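Local coordinates for protein ribonuclease S-3 (Pyrus pyrifolia, PDB 1IQQ) that cleaves RNA as a T2-family ribonuclease of the pear pistil and takes part in gametophytic self-incompatibility, the rejection of self pollen, at residues D2-T7 with P94-E99; S38-P43 with D180-F185; I66-V71 with N100-T105; D137-I142 with P151-Q156; T160-V165 with Y192-N197. All blocks are in the same frame, centred on the assembly; numbering follows the deposited sequence.

Contact 1. Residues D2-T7 with P94-E99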
# COMPACT_ATOMS: atom_id res chain seq x y z
N ASP A 2 5.38 -4.99 -15.89
CA ASP A 2 6.62 -5.73 -15.56
C ASP A 2 6.62 -6.31 -14.16
O ASP A 2 7.18 -7.37 -13.94
CB ASP A 2 7.86 -4.82 -15.61
CG ASP A 2 8.12 -4.23 -16.99
OD1 ASP A 2 7.83 -4.96 -17.98
OD2 ASP A 2 8.62 -3.09 -17.02
N TYR A 3 6.01 -5.61 -13.19
CA TYR A 3 6.12 -6.08 -11.78
C TYR A 3 4.98 -5.46 -11.01
O TYR A 3 4.20 -4.69 -11.60
CB TYR A 3 7.48 -5.65 -11.20
CG TYR A 3 7.62 -4.16 -10.82
CD1 TYR A 3 7.52 -3.75 -9.49
CD2 TYR A 3 7.89 -3.18 -11.80
CE1 TYR A 3 7.63 -2.44 -9.11
CE2 TYR A 3 8.06 -1.84 -11.40
CZ TYR A 3 7.90 -1.47 -10.04
OH TYR A 3 7.95 -0.12 -9.70
N PHE A 4 4.82 -5.83 -9.74
CA PHE A 4 3.77 -5.22 -8.93
C PHE A 4 4.30 -4.39 -7.79
O PHE A 4 5.33 -4.71 -7.14
CB PHE A 4 2.96 -6.33 -8.23
CG PHE A 4 2.05 -7.07 -9.12
CD1 PHE A 4 2.36 -8.34 -9.54
CD2 PHE A 4 0.84 -6.50 -9.49
CE1 PHE A 4 1.42 -9.09 -10.35
CE2 PHE A 4 -0.09 -7.22 -10.26
CZ PHE A 4 0.19 -8.48 -10.68
N GLN A 5 3.58 -3.32 -7.50
CA GLN A 5 3.78 -2.52 -6.30
C GLN A 5 2.57 -2.76 -5.41
O GLN A 5 1.43 -2.46 -5.81
CB GLN A 5 3.80 -1.04 -6.59
CG GLN A 5 5.11 -0.64 -7.35
CD GLN A 5 5.14 0.84 -7.61
OE1 GLN A 5 5.53 1.65 -6.73
NE2 GLN A 5 4.69 1.23 -8.78
N PHE A 6 2.77 -3.25 -4.19
CA PHE A 6 1.67 -3.42 -3.22
C PHE A 6 1.91 -2.40 -2.16
O PHE A 6 2.81 -2.54 -1.33
CB PHE A 6 1.71 -4.85 -2.68
CG PHE A 6 0.61 -5.20 -1.69
CD1 PHE A 6 0.88 -5.99 -0.62
CD2 PHE A 6 -0.69 -4.77 -1.89
CE1 PHE A 6 -0.17 -6.40 0.26
CE2 PHE A 6 -1.74 -5.16 -1.03
CZ PHE A 6 -1.49 -5.98 0.04
N THR A 7 1.10 -1.35 -2.18
CA THR A 7 1.32 -0.20 -1.27
C THR A 7 0.31 -0.16 -0.16
O THR A 7 -0.91 -0.33 -0.42
CB THR A 7 1.17 1.08 -2.07
OG1 THR A 7 2.13 1.08 -3.15
CG2 THR A 7 1.49 2.31 -1.16
N PRO A 94 -2.84 -11.93 -17.32
CA PRO A 94 -3.84 -12.80 -16.74
C PRO A 94 -3.54 -13.14 -15.30
O PRO A 94 -4.32 -13.83 -14.70
CB PRO A 94 -3.78 -14.03 -17.67
CG PRO A 94 -2.36 -14.11 -17.86
CD PRO A 94 -1.90 -12.71 -18.15
N THR A 95 -2.38 -12.70 -14.75
CA THR A 95 -2.06 -13.00 -13.33
C THR A 95 -3.25 -12.57 -12.48
O THR A 95 -3.67 -13.29 -11.63
CB THR A 95 -0.85 -12.27 -12.90
OG1 THR A 95 0.28 -12.81 -13.65
CG2 THR A 95 -0.50 -12.59 -11.40
N ILE A 96 -3.79 -11.38 -12.78
CA ILE A 96 -5.06 -10.93 -12.14
C ILE A 96 -6.18 -11.21 -13.21
O ILE A 96 -6.15 -10.62 -14.28
CB ILE A 96 -4.99 -9.39 -11.88
CG1 ILE A 96 -3.76 -9.06 -10.97
CG2 ILE A 96 -6.36 -8.92 -11.28
CD1 ILE A 96 -3.77 -9.70 -9.60
N ASP A 97 -7.09 -12.14 -12.89
CA ASP A 97 -8.06 -12.55 -13.90
C ASP A 97 -9.27 -11.66 -14.11
O ASP A 97 -9.77 -11.54 -15.21
CB ASP A 97 -8.54 -13.95 -13.55
CG ASP A 97 -9.41 -14.57 -14.63
OD1 ASP A 97 -8.86 -15.08 -15.64
OD2 ASP A 97 -10.64 -14.57 -14.43
N ASN A 98 -9.77 -11.09 -13.02
CA ASN A 98 -11.03 -10.35 -13.10
C ASN A 98 -11.11 -9.54 -11.82
O ASN A 98 -10.26 -9.67 -10.92
CB ASN A 98 -12.18 -11.40 -13.19
CG ASN A 98 -12.30 -12.28 -11.94
OD1 ASN A 98 -12.75 -11.85 -10.87
ND2 ASN A 98 -11.91 -13.55 -12.07
N GLU A 99 -12.14 -8.71 -11.72
CA GLU A 99 -12.28 -7.83 -10.56
C GLU A 99 -12.31 -8.54 -9.22
O GLU A 99 -11.70 -8.09 -8.24
CB GLU A 99 -13.55 -6.98 -10.74
CG GLU A 99 -13.85 -6.04 -9.59
CD GLU A 99 -15.04 -5.13 -9.83
OE1 GLU A 99 -15.47 -4.93 -10.99
OE2 GLU A 99 -15.53 -4.57 -8.82

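Contact 2. Residues S38-P43 with D180-F185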
# COMPACT_ATOMS: atom_id res chain seq x y z
N SER A 38 2.98 -2.49 -12.64
CA SER A 38 3.91 -1.37 -12.84
C SER A 38 4.98 -1.66 -13.85
O SER A 38 5.22 -2.82 -14.15
CB SER A 38 4.61 -1.05 -11.51
OG SER A 38 3.60 -0.78 -10.55
N ASN A 39 5.61 -0.63 -14.39
CA ASN A 39 6.68 -0.81 -15.37
C ASN A 39 8.00 -0.35 -14.82
O ASN A 39 8.09 0.63 -14.06
CB ASN A 39 6.40 -0.00 -16.65
CG ASN A 39 5.30 -0.63 -17.50
OD1 ASN A 39 5.09 -1.85 -17.51
ND2 ASN A 39 4.61 0.21 -18.27
N MET A 40 9.04 -1.14 -15.15
CA MET A 40 10.36 -0.81 -14.66
C MET A 40 10.87 0.48 -15.33
O MET A 40 11.56 1.27 -14.69
CB MET A 40 11.35 -1.96 -14.96
CG MET A 40 11.05 -3.28 -14.25
SD MET A 40 11.44 -3.05 -12.53
CE MET A 40 13.16 -3.01 -12.57
N VAL A 41 10.53 0.70 -16.59
CA VAL A 41 10.99 1.91 -17.29
C VAL A 41 9.77 2.71 -17.77
O VAL A 41 8.89 2.16 -18.37
CB VAL A 41 11.92 1.54 -18.48
CG1 VAL A 41 12.39 2.82 -19.22
CG2 VAL A 41 13.17 0.76 -17.93
N GLY A 42 9.72 3.97 -17.38
CA GLY A 42 8.63 4.85 -17.80
C GLY A 42 7.38 4.67 -16.98
O GLY A 42 7.39 3.92 -16.00
N PRO A 43 6.27 5.32 -17.38
CA PRO A 43 5.00 5.24 -16.65
C PRO A 43 4.39 3.88 -16.58
O PRO A 43 4.51 3.11 -17.50
CB PRO A 43 4.03 6.17 -17.43
CG PRO A 43 4.82 6.79 -18.49
CD PRO A 43 6.11 6.01 -18.67
N ASP A 180 13.31 -6.02 -5.22
CA ASP A 180 13.56 -4.68 -4.68
C ASP A 180 12.68 -3.68 -5.48
O ASP A 180 12.52 -3.77 -6.71
CB ASP A 180 15.03 -4.27 -4.90
CG ASP A 180 16.02 -5.04 -4.06
OD1 ASP A 180 15.71 -5.50 -2.96
OD2 ASP A 180 17.18 -5.11 -4.57
N CYS A 181 12.14 -2.66 -4.78
CA CYS A 181 11.35 -1.65 -5.45
C CYS A 181 12.31 -0.68 -6.18
O CYS A 181 13.26 -0.18 -5.59
CB CYS A 181 10.56 -0.84 -4.43
SG CYS A 181 9.14 -1.70 -3.68
N PRO A 182 12.06 -0.45 -7.48
CA PRO A 182 12.90 0.46 -8.24
C PRO A 182 12.31 1.90 -7.97
O PRO A 182 11.27 2.05 -7.36
CB PRO A 182 12.74 -0.07 -9.68
CG PRO A 182 11.24 -0.53 -9.78
CD PRO A 182 11.05 -1.17 -8.32
N HIS A 183 12.99 2.93 -8.37
CA HIS A 183 12.40 4.24 -8.21
C HIS A 183 12.02 4.84 -6.84
O HIS A 183 10.86 5.32 -6.64
CB HIS A 183 11.22 4.38 -9.15
CG HIS A 183 11.50 3.78 -10.49
ND1 HIS A 183 12.74 3.92 -11.10
CD2 HIS A 183 10.75 3.04 -11.34
CE1 HIS A 183 12.73 3.30 -12.26
NE2 HIS A 183 11.54 2.76 -12.43
N PRO A 184 12.95 4.81 -5.88
CA PRO A 184 12.65 5.41 -4.57
C PRO A 184 12.58 6.92 -4.80
O PRO A 184 13.12 7.45 -5.81
CB PRO A 184 13.89 5.09 -3.72
CG PRO A 184 14.94 4.71 -4.71
CD PRO A 184 14.19 4.01 -5.80
N PHE A 185 11.88 7.59 -3.89
CA PHE A 185 11.82 9.06 -3.99
C PHE A 185 13.19 9.74 -3.80
O PHE A 185 14.03 9.23 -3.06
CB PHE A 185 10.85 9.60 -2.96
CG PHE A 185 9.41 9.15 -3.18
CD1 PHE A 185 8.79 9.26 -4.43
CD2 PHE A 185 8.71 8.62 -2.11
CE1 PHE A 185 7.46 8.84 -4.60
CE2 PHE A 185 7.35 8.19 -2.29
CZ PHE A 185 6.76 8.31 -3.53

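Contact 3. Residues I66-V71 with N100-T105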
# COMPACT_ATOMS: atom_id res chain seq x y z
N ILE A 66 -12.38 -3.79 5.92
CA ILE A 66 -11.34 -3.92 6.94
C ILE A 66 -9.93 -3.80 6.39
O ILE A 66 -9.10 -3.13 7.04
CB ILE A 66 -11.49 -5.29 7.69
CG1 ILE A 66 -12.83 -5.29 8.42
CG2 ILE A 66 -10.28 -5.55 8.70
CD1 ILE A 66 -13.22 -6.72 8.89
N ILE A 67 -9.68 -4.34 5.20
CA ILE A 67 -8.29 -4.43 4.69
C ILE A 67 -8.02 -3.31 3.71
O ILE A 67 -6.84 -2.90 3.56
CB ILE A 67 -8.10 -5.81 3.97
CG1 ILE A 67 -8.05 -6.91 5.04
CG2 ILE A 67 -6.79 -5.85 3.13
CD1 ILE A 67 -8.23 -8.28 4.42
N TRP A 68 -9.04 -2.78 3.09
CA TRP A 68 -8.85 -1.73 2.06
C TRP A 68 -9.93 -0.65 2.15
O TRP A 68 -10.58 -0.31 1.18
CB TRP A 68 -8.87 -2.34 0.64
CG TRP A 68 -8.27 -1.46 -0.44
CD1 TRP A 68 -8.02 -0.11 -0.39
CD2 TRP A 68 -7.80 -1.91 -1.72
NE1 TRP A 68 -7.40 0.31 -1.60
CE2 TRP A 68 -7.27 -0.79 -2.41
CE3 TRP A 68 -7.79 -3.17 -2.35
CZ2 TRP A 68 -6.73 -0.90 -3.70
CZ3 TRP A 68 -7.25 -3.31 -3.64
CH2 TRP A 68 -6.71 -2.16 -4.30
N PRO A 69 -10.10 -0.05 3.35
CA PRO A 69 -11.12 1.02 3.43
C PRO A 69 -10.71 2.30 2.71
O PRO A 69 -9.55 2.59 2.52
CB PRO A 69 -11.17 1.32 4.95
CG PRO A 69 -9.71 0.97 5.40
CD PRO A 69 -9.47 -0.32 4.67
N ASN A 70 -11.71 3.10 2.29
CA ASN A 70 -11.49 4.47 1.82
C ASN A 70 -11.49 5.18 3.19
O ASN A 70 -12.54 5.33 3.84
CB ASN A 70 -12.73 4.95 1.01
CG ASN A 70 -12.65 6.39 0.64
OD1 ASN A 70 -11.92 7.15 1.25
ND2 ASN A 70 -13.47 6.79 -0.32
N VAL A 71 -10.31 5.55 3.65
CA VAL A 71 -10.16 6.16 4.95
C VAL A 71 -10.80 7.53 5.10
O VAL A 71 -11.06 7.95 6.24
CB VAL A 71 -8.64 6.26 5.33
CG1 VAL A 71 -8.06 4.87 5.39
CG2 VAL A 71 -7.90 7.11 4.34
N ASN A 100 -13.09 -9.59 -9.12
CA ASN A 100 -13.15 -10.31 -7.84
C ASN A 100 -11.75 -10.94 -7.52
O ASN A 100 -11.27 -10.86 -6.35
CB ASN A 100 -14.24 -11.42 -7.91
CG ASN A 100 -15.61 -10.85 -7.77
OD1 ASN A 100 -15.88 -10.08 -6.84
ND2 ASN A 100 -16.50 -11.21 -8.70
N HIS A 101 -11.09 -11.52 -8.53
CA HIS A 101 -9.79 -12.12 -8.32
C HIS A 101 -8.77 -11.08 -7.90
O HIS A 101 -7.89 -11.36 -7.09
CB HIS A 101 -9.37 -12.86 -9.62
CG HIS A 101 -8.03 -13.54 -9.54
ND1 HIS A 101 -7.71 -14.47 -8.56
CD2 HIS A 101 -6.98 -13.46 -10.35
CE1 HIS A 101 -6.49 -14.94 -8.80
NE2 HIS A 101 -6.03 -14.35 -9.88
N TYR A 102 -8.90 -9.87 -8.44
CA TYR A 102 -7.99 -8.80 -8.03
C TYR A 102 -8.09 -8.52 -6.52
O TYR A 102 -7.05 -8.47 -5.81
CB TYR A 102 -8.39 -7.51 -8.78
CG TYR A 102 -7.60 -6.28 -8.46
CD1 TYR A 102 -6.18 -6.29 -8.57
CD2 TYR A 102 -8.25 -5.07 -8.09
CE1 TYR A 102 -5.42 -5.11 -8.33
CE2 TYR A 102 -7.52 -3.93 -7.85
CZ TYR A 102 -6.10 -3.92 -7.97
OH TYR A 102 -5.36 -2.79 -7.75
N PHE A 103 -9.28 -8.36 -6.00
CA PHE A 103 -9.43 -8.08 -4.61
C PHE A 103 -9.12 -9.30 -3.76
O PHE A 103 -8.58 -9.16 -2.67
CB PHE A 103 -10.85 -7.54 -4.39
CG PHE A 103 -11.04 -6.15 -4.94
CD1 PHE A 103 -10.28 -5.06 -4.48
CD2 PHE A 103 -11.99 -5.91 -5.96
CE1 PHE A 103 -10.46 -3.81 -5.06
CE2 PHE A 103 -12.16 -4.66 -6.52
CZ PHE A 103 -11.39 -3.60 -6.08
N GLU A 104 -9.50 -10.49 -4.24
CA GLU A 104 -9.13 -11.71 -3.47
C GLU A 104 -7.62 -11.85 -3.43
O GLU A 104 -7.08 -12.31 -2.42
CB GLU A 104 -9.75 -12.94 -4.16
CG GLU A 104 -11.25 -13.01 -4.00
CD GLU A 104 -11.94 -13.89 -5.04
OE1 GLU A 104 -11.24 -14.51 -5.89
OE2 GLU A 104 -13.21 -13.92 -5.00
N THR A 105 -6.92 -11.46 -4.49
CA THR A 105 -5.46 -11.53 -4.53
C THR A 105 -4.86 -10.58 -3.48
O THR A 105 -3.92 -10.94 -2.76
CB THR A 105 -4.95 -11.15 -5.89
OG1 THR A 105 -5.35 -12.18 -6.82
CG2 THR A 105 -3.39 -11.03 -5.86

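Contact 4. Residues D137-I142 with P151-Q156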
# COMPACT_ATOMS: atom_id res chain seq x y z
N ASP A 137 16.10 1.42 10.61
CA ASP A 137 15.41 0.44 11.46
C ASP A 137 14.05 0.09 10.84
O ASP A 137 13.65 -1.08 10.89
CB ASP A 137 15.24 0.96 12.88
CG ASP A 137 16.56 1.07 13.63
OD1 ASP A 137 17.48 0.30 13.33
OD2 ASP A 137 16.66 1.94 14.53
N ILE A 138 13.34 1.05 10.24
CA ILE A 138 12.08 0.73 9.60
C ILE A 138 12.37 -0.17 8.38
O ILE A 138 11.67 -1.17 8.17
CB ILE A 138 11.42 2.06 9.13
CG1 ILE A 138 11.08 2.89 10.37
CG2 ILE A 138 10.09 1.69 8.37
CD1 ILE A 138 10.68 4.33 10.09
N GLU A 139 13.33 0.20 7.51
CA GLU A 139 13.72 -0.59 6.38
C GLU A 139 14.17 -2.00 6.76
O GLU A 139 13.70 -2.96 6.10
CB GLU A 139 14.81 0.10 5.52
CG GLU A 139 14.30 1.48 4.91
CD GLU A 139 15.41 2.20 4.17
OE1 GLU A 139 16.56 2.16 4.65
OE2 GLU A 139 15.11 2.80 3.10
N ASN A 140 14.98 -2.12 7.79
CA ASN A 140 15.46 -3.46 8.20
C ASN A 140 14.26 -4.30 8.61
O ASN A 140 14.20 -5.49 8.24
CB ASN A 140 16.37 -3.43 9.43
CG ASN A 140 17.77 -2.99 9.15
OD1 ASN A 140 18.21 -3.01 8.03
ND2 ASN A 140 18.49 -2.61 10.25
N ALA A 141 13.30 -3.73 9.33
CA ALA A 141 12.12 -4.49 9.76
C ALA A 141 11.33 -5.00 8.56
O ALA A 141 10.90 -6.20 8.54
CB ALA A 141 11.23 -3.59 10.63
N ILE A 142 11.09 -4.16 7.58
CA ILE A 142 10.35 -4.63 6.42
C ILE A 142 11.13 -5.68 5.64
O ILE A 142 10.59 -6.71 5.27
CB ILE A 142 9.97 -3.43 5.49
CG1 ILE A 142 9.12 -2.42 6.25
CG2 ILE A 142 9.20 -3.94 4.26
CD1 ILE A 142 7.76 -3.00 6.77
N PRO A 151 11.97 -2.14 0.28
CA PRO A 151 10.66 -1.50 0.08
C PRO A 151 10.83 -0.06 -0.35
O PRO A 151 11.91 0.47 -0.26
CB PRO A 151 10.01 -1.58 1.46
CG PRO A 151 11.23 -1.40 2.41
CD PRO A 151 12.37 -2.21 1.70
N LYS A 152 9.74 0.51 -0.83
CA LYS A 152 9.69 1.93 -1.17
C LYS A 152 8.86 2.58 -0.07
O LYS A 152 7.69 2.17 0.25
CB LYS A 152 9.07 2.15 -2.55
CG LYS A 152 8.88 3.66 -2.85
CD LYS A 152 8.56 3.87 -4.35
CE LYS A 152 8.34 5.39 -4.62
NZ LYS A 152 8.08 5.51 -6.11
N LEU A 153 9.43 3.64 0.54
CA LEU A 153 8.76 4.34 1.64
C LEU A 153 8.34 5.75 1.25
O LEU A 153 9.03 6.43 0.48
CB LEU A 153 9.69 4.42 2.84
CG LEU A 153 9.67 3.29 3.86
CD1 LEU A 153 10.00 1.98 3.18
CD2 LEU A 153 10.70 3.58 4.94
N LYS A 154 7.24 6.20 1.84
CA LYS A 154 6.72 7.57 1.64
C LYS A 154 6.54 8.17 3.01
O LYS A 154 5.98 7.54 3.91
CB LYS A 154 5.34 7.55 0.96
CG LYS A 154 4.86 8.98 0.73
CD LYS A 154 3.49 8.97 -0.00
CE LYS A 154 3.16 10.31 -0.60
NZ LYS A 154 2.02 10.08 -1.57
N CYS A 155 7.01 9.41 3.16
CA CYS A 155 6.87 10.16 4.42
C CYS A 155 6.20 11.53 4.10
O CYS A 155 6.01 11.86 2.93
CB CYS A 155 8.23 10.44 5.03
SG CYS A 155 8.96 8.97 5.83
N GLN A 156 5.86 12.27 5.16
CA GLN A 156 5.34 13.63 4.93
C GLN A 156 5.85 14.50 6.04
O GLN A 156 6.05 14.05 7.18
CB GLN A 156 3.80 13.66 4.92
CG GLN A 156 3.20 13.20 6.21
CD GLN A 156 1.68 12.99 6.09
OE1 GLN A 156 1.16 13.05 5.01
NE2 GLN A 156 1.02 12.69 7.21
O HOH W 1 13.99 0.86 1.44

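Contact 5. Residues T160-V165 with Y192-N197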
# COMPACT_ATOMS: atom_id res chain seq x y z
N THR A 160 7.63 20.74 12.20
CA THR A 160 8.93 20.18 12.43
C THR A 160 8.86 18.66 12.53
O THR A 160 9.88 18.05 12.83
CB THR A 160 9.54 20.70 13.74
OG1 THR A 160 8.60 20.54 14.82
CG2 THR A 160 9.85 22.19 13.64
N THR A 161 7.70 18.05 12.27
CA THR A 161 7.60 16.58 12.42
C THR A 161 7.49 15.87 11.06
O THR A 161 6.63 16.22 10.25
CB THR A 161 6.36 16.22 13.35
OG1 THR A 161 6.05 14.82 13.31
CG2 THR A 161 5.16 16.96 12.90
N THR A 162 8.41 14.90 10.79
CA THR A 162 8.32 14.08 9.55
C THR A 162 7.70 12.75 10.02
O THR A 162 8.15 12.18 11.00
CB THR A 162 9.64 13.71 8.98
OG1 THR A 162 10.30 14.91 8.53
CG2 THR A 162 9.49 12.74 7.84
N GLU A 163 6.60 12.34 9.37
CA GLU A 163 6.03 11.02 9.73
C GLU A 163 5.96 10.05 8.56
O GLU A 163 5.87 10.43 7.38
CB GLU A 163 4.65 11.17 10.25
CG GLU A 163 3.84 11.99 9.48
CD GLU A 163 2.72 12.51 10.41
OE1 GLU A 163 3.01 12.80 11.58
OE2 GLU A 163 1.61 12.60 9.96
N LEU A 164 6.07 8.77 8.92
CA LEU A 164 5.94 7.65 7.94
C LEU A 164 4.45 7.59 7.48
O LEU A 164 3.53 7.64 8.30
CB LEU A 164 6.31 6.35 8.68
CG LEU A 164 6.19 5.07 7.88
CD1 LEU A 164 7.26 5.13 6.69
CD2 LEU A 164 6.49 3.88 8.80
N VAL A 165 4.25 7.42 6.18
CA VAL A 165 2.87 7.40 5.65
C VAL A 165 2.61 6.13 4.81
O VAL A 165 1.53 5.53 4.97
CB VAL A 165 2.61 8.59 4.76
CG1 VAL A 165 1.08 8.66 4.41
CG2 VAL A 165 3.02 9.90 5.50
N TYR A 192 9.83 12.24 0.37
CA TYR A 192 11.02 11.48 0.74
C TYR A 192 11.14 11.24 2.21
O TYR A 192 10.84 12.16 3.06
CB TYR A 192 12.27 12.25 0.23
CG TYR A 192 13.62 11.83 0.82
CD1 TYR A 192 14.36 10.78 0.23
CD2 TYR A 192 14.18 12.54 1.85
CE1 TYR A 192 15.67 10.50 0.72
CE2 TYR A 192 15.47 12.27 2.33
CZ TYR A 192 16.18 11.24 1.75
OH TYR A 192 17.42 10.97 2.27
N CYS A 193 11.59 10.05 2.58
CA CYS A 193 11.83 9.77 4.00
C CYS A 193 13.31 10.01 4.33
O CYS A 193 14.16 9.39 3.77
CB CYS A 193 11.53 8.29 4.33
SG CYS A 193 9.76 7.86 4.30
N PRO A 194 13.59 10.91 5.27
CA PRO A 194 14.99 11.19 5.62
C PRO A 194 15.61 10.08 6.44
O PRO A 194 14.91 9.20 6.96
CB PRO A 194 14.86 12.47 6.42
CG PRO A 194 13.42 12.30 7.22
CD PRO A 194 12.60 11.62 6.13
N THR A 195 16.93 10.14 6.64
CA THR A 195 17.59 9.07 7.37
C THR A 195 17.28 8.97 8.85
O THR A 195 17.44 7.89 9.43
CB THR A 195 19.13 9.11 7.13
OG1 THR A 195 19.61 10.31 7.70
CG2 THR A 195 19.48 9.07 5.66
N ASN A 196 16.81 10.03 9.49
CA ASN A 196 16.55 9.98 10.89
C ASN A 196 15.34 10.82 11.24
O ASN A 196 14.85 11.64 10.42
CB ASN A 196 17.81 10.45 11.65
CG ASN A 196 17.80 10.00 13.09
OD1 ASN A 196 17.16 9.00 13.42
ND2 ASN A 196 18.51 10.72 13.94
N ASN A 197 14.81 10.55 12.45
CA ASN A 197 13.67 11.26 12.98
C ASN A 197 12.37 11.13 12.25
O ASN A 197 11.65 12.09 12.06
CB ASN A 197 14.06 12.73 13.18
CG ASN A 197 15.10 12.86 14.24
OD1 ASN A 197 15.00 12.22 15.31
ND2 ASN A 197 16.15 13.66 13.96
O HOH W 2 9.86 14.05 13.16

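Contact 1. Residues D2-T7 with P94-E99
Thr95 is the first residue of 94-99 to meet strand 3-7, following Pro94 with its cis peptide bond. Its methyl CG2 lies 4.1 Å from Phe4 CE1, at the edge of the phenyl ring and near its plane. With CG2 trans to the backbone N (OG1 takes chi1 -66°), the methyl is turned to the ring, while OG1 bonds to the hydroxyl of Tyr1. Ile96 follows: its methylene CG1, 4.0 Å from Phe4 CZ, comes in obliquely, so the far end of the ring is touched by two aliphatic carbons. No hydrogen bond crosses between the segments, and the CA atoms of Phe4 and Thr95 stay 10.7 Å apart; the Phe4 side chain covers about half of that gap. Asn98 ND2 donates to Asp97 OD2 at 2.9 Å in a nearly straight bond (171°), on the anti lone pair of that oxygen and in the amide plane, while Asn98 OD1 caps His101 N as the N-cap of helix 99-112. Ile96 also packs on Tyr102 and Thr105 of that helix, and Phe4 touches Leu35 of strand 30-38 and Ser171 of strand 161-171, which places the contact between the central sheet of the T2 ribonuclease fold and the N-terminal half of helix 99-112.

Contact 2. Residues S38-P43 with D180-F185
Met40 sets its thioether against the CB-CG side of Pro182, the two side chains crossing at about a right angle, with SD 3.7 Å from Pro182 CG and CE 4.1 Å from Pro182 CB. This joins two surface loops of the T2 ribonuclease fold. Loop 38-43 leaves strand 30-38; loop 180-185 follows strand 178-179 and holds Cys181, disulfide-bonded to Cys170. Bends at chi2 and chi3 (both -72°) fold the methionine so that its end comes nearer the proline than its CB direction alone would bring it. Tyr3 of strand 3-10 also touches Pro182. On the other loop, Asn39 ND2 donates to Pro43 O at 3.0 Å, tying the two ends of the turn that contains Gly42, whose positive phi (81°) favours glycine. His183 supplies the polar half of the contact. Pro182 CB sits 4.0 Å above the imidazole plane, over the ring centre, so the proline lies beside the methionine and against one ring face of its own neighbour. The histidine edge turns to the opposing backbone: NE2 donates to Met40 O at 2.7 Å, the oxygen lying in the ring plane while the donor is tilted 31° from the carbonyl plane of Met40.

Contact 3. Residues I66-V71 with N100-T105
The six-membered ring of Trp68 receives on its face the edge of Phe103, an offset edge-to-face pair with centroids 5.5 Å apart and planes at 67°, while the hydroxyl of Tyr102 lies at the indole edge, in its plane. One face of the Phe103 ring is covered by Tyr102 CD2, 3.9 Å above its centre. This aromatic cluster joins the end of helix 58-67 to helix 99-112 in the T2 ribonuclease fold. Trp68 is the first residue after helix 58-67 to leave helical phi/psi, and a chi1 of -162° swings CG to the side opposite its N, from where the indole reaches across to the second helix. It also lies near active-site Glu84 and meets Phe80, which by similarity binds RNA. Replacing Trp68 by an alanine would probably leave the Phe103 edge without its facing ring and open a gap beside Glu84. Tyr102 OH hydrogen-bonds to Leu35 O of strand 30-38, which holds the hydroxyl at the indole edge. The closest carbons of the pair are Trp68 CZ3 and Phe103 CE1, at 3.5 Å.

Contact 4. Residues D137-I142 with P151-Q156
Ile142 begins the contact at its own CB, which lies 3.9 Å from Pro151 CG. The branch that does the touching is CG2: it reaches the proline ring, 3.7 Å from Pro151 CG and 3.8 Å from Pro151 CB. The other branch, CG1 with its tip CD1, leads away from this strand. The isoleucine side chain also touches Val117, Ile120 and Leu121 of helix 117-123 and Leu169 of strand 161-171. One turn earlier, Ile138 CG2 meets Leu153 CD2 at 4.0 Å. The same leucine methyl comes within 4.2 Å of Glu139 CG, so it is touched by two successive helix residues. Pro151 and Leu153, with Lys152 between them pointing away, therefore give 151-156 its apolar side toward helix 135-143, and the helix lies against the start of strand 152-158 in the T2 ribonuclease sheet. Glu139 behaves differently at its end: its chain runs extended beyond CG, and OE2 accepts from a water at 2.8 Å which also donates to Pro151 O at 2.7 Å. No direct hydrogen bond joins the segments. Cohesion thus rests on methyl, methylene and proline-ring contacts inside, with a water spanning the carboxylate and a backbone carbonyl at the partly exposed side; the carboxylate is probably charged, and the water, donating to both oxygens, would probably ease their repulsion.

Contact 5. Residues T160-V165 with Y192-N197
Strand 161-165 runs past the irregular loop 192-197 with CA atoms 7.0 Å apart at Thr162 and Asn197 and 7.4 Å at Leu164 and Cys193, too wide for direct backbone pairing, and no hydrogen bond links the two segments. A water fills the role at one end: it accepts from Thr162 N at 2.9 Å and donates to Asn197 O at 2.9 Å, while Asn197 itself takes positive phi (64°) just before the short strand 198-199. Thr162 and Leu164 already bond through their backbones to Lys199, so the bridge extends the parallel pairing of 161-171 with 198-199 by one solvent-mediated step at the start of strand 161-171 in the T2 ribonuclease sheet. Among the side chains, the Thr162 methyl points at the CD-CG side of the Pro194 ring. Chi1 of -66° puts OG1 beside N and turns CG2 toward the proline, 3.7 Å from Pro194 CD and 4.0 Å from Pro194 CG. Deeper in, Leu164 CD1 approaches Cys193 SG at 4.4 Å, a looser apolar contact. That sulfur is in the disulfide with Cys155 of strand 152-158, which ties the loop covalently to the strand neighbouring 161-171, while Leu164 also packs on Ile198 and Tyr200.

Overall arrangement
Contacts 1, 3 and 4 are buried, contact 5 is partly so, and contact 2 lies at the surface. The buried three rely on carbon: rings in contact 3, a phenyl against aliphatic groups in contact 1, and methyls with a proline in contact 4. Contact 2 adds a histidine-to-carbonyl bond, and contacts 4 and 5 each use a water where they meet solvent. Contacts 1 and 3 share the start of helix 99-112; contacts 1 and 2 meet through Tyr3 O and Ser38 N. Contacts 4 and 5, centres 10 Å apart, hold neighbouring strands 152-158 and 161-171 and are joined by the Cys155-Cys193 disulfide; contact 3 lies across the chain's centre from both.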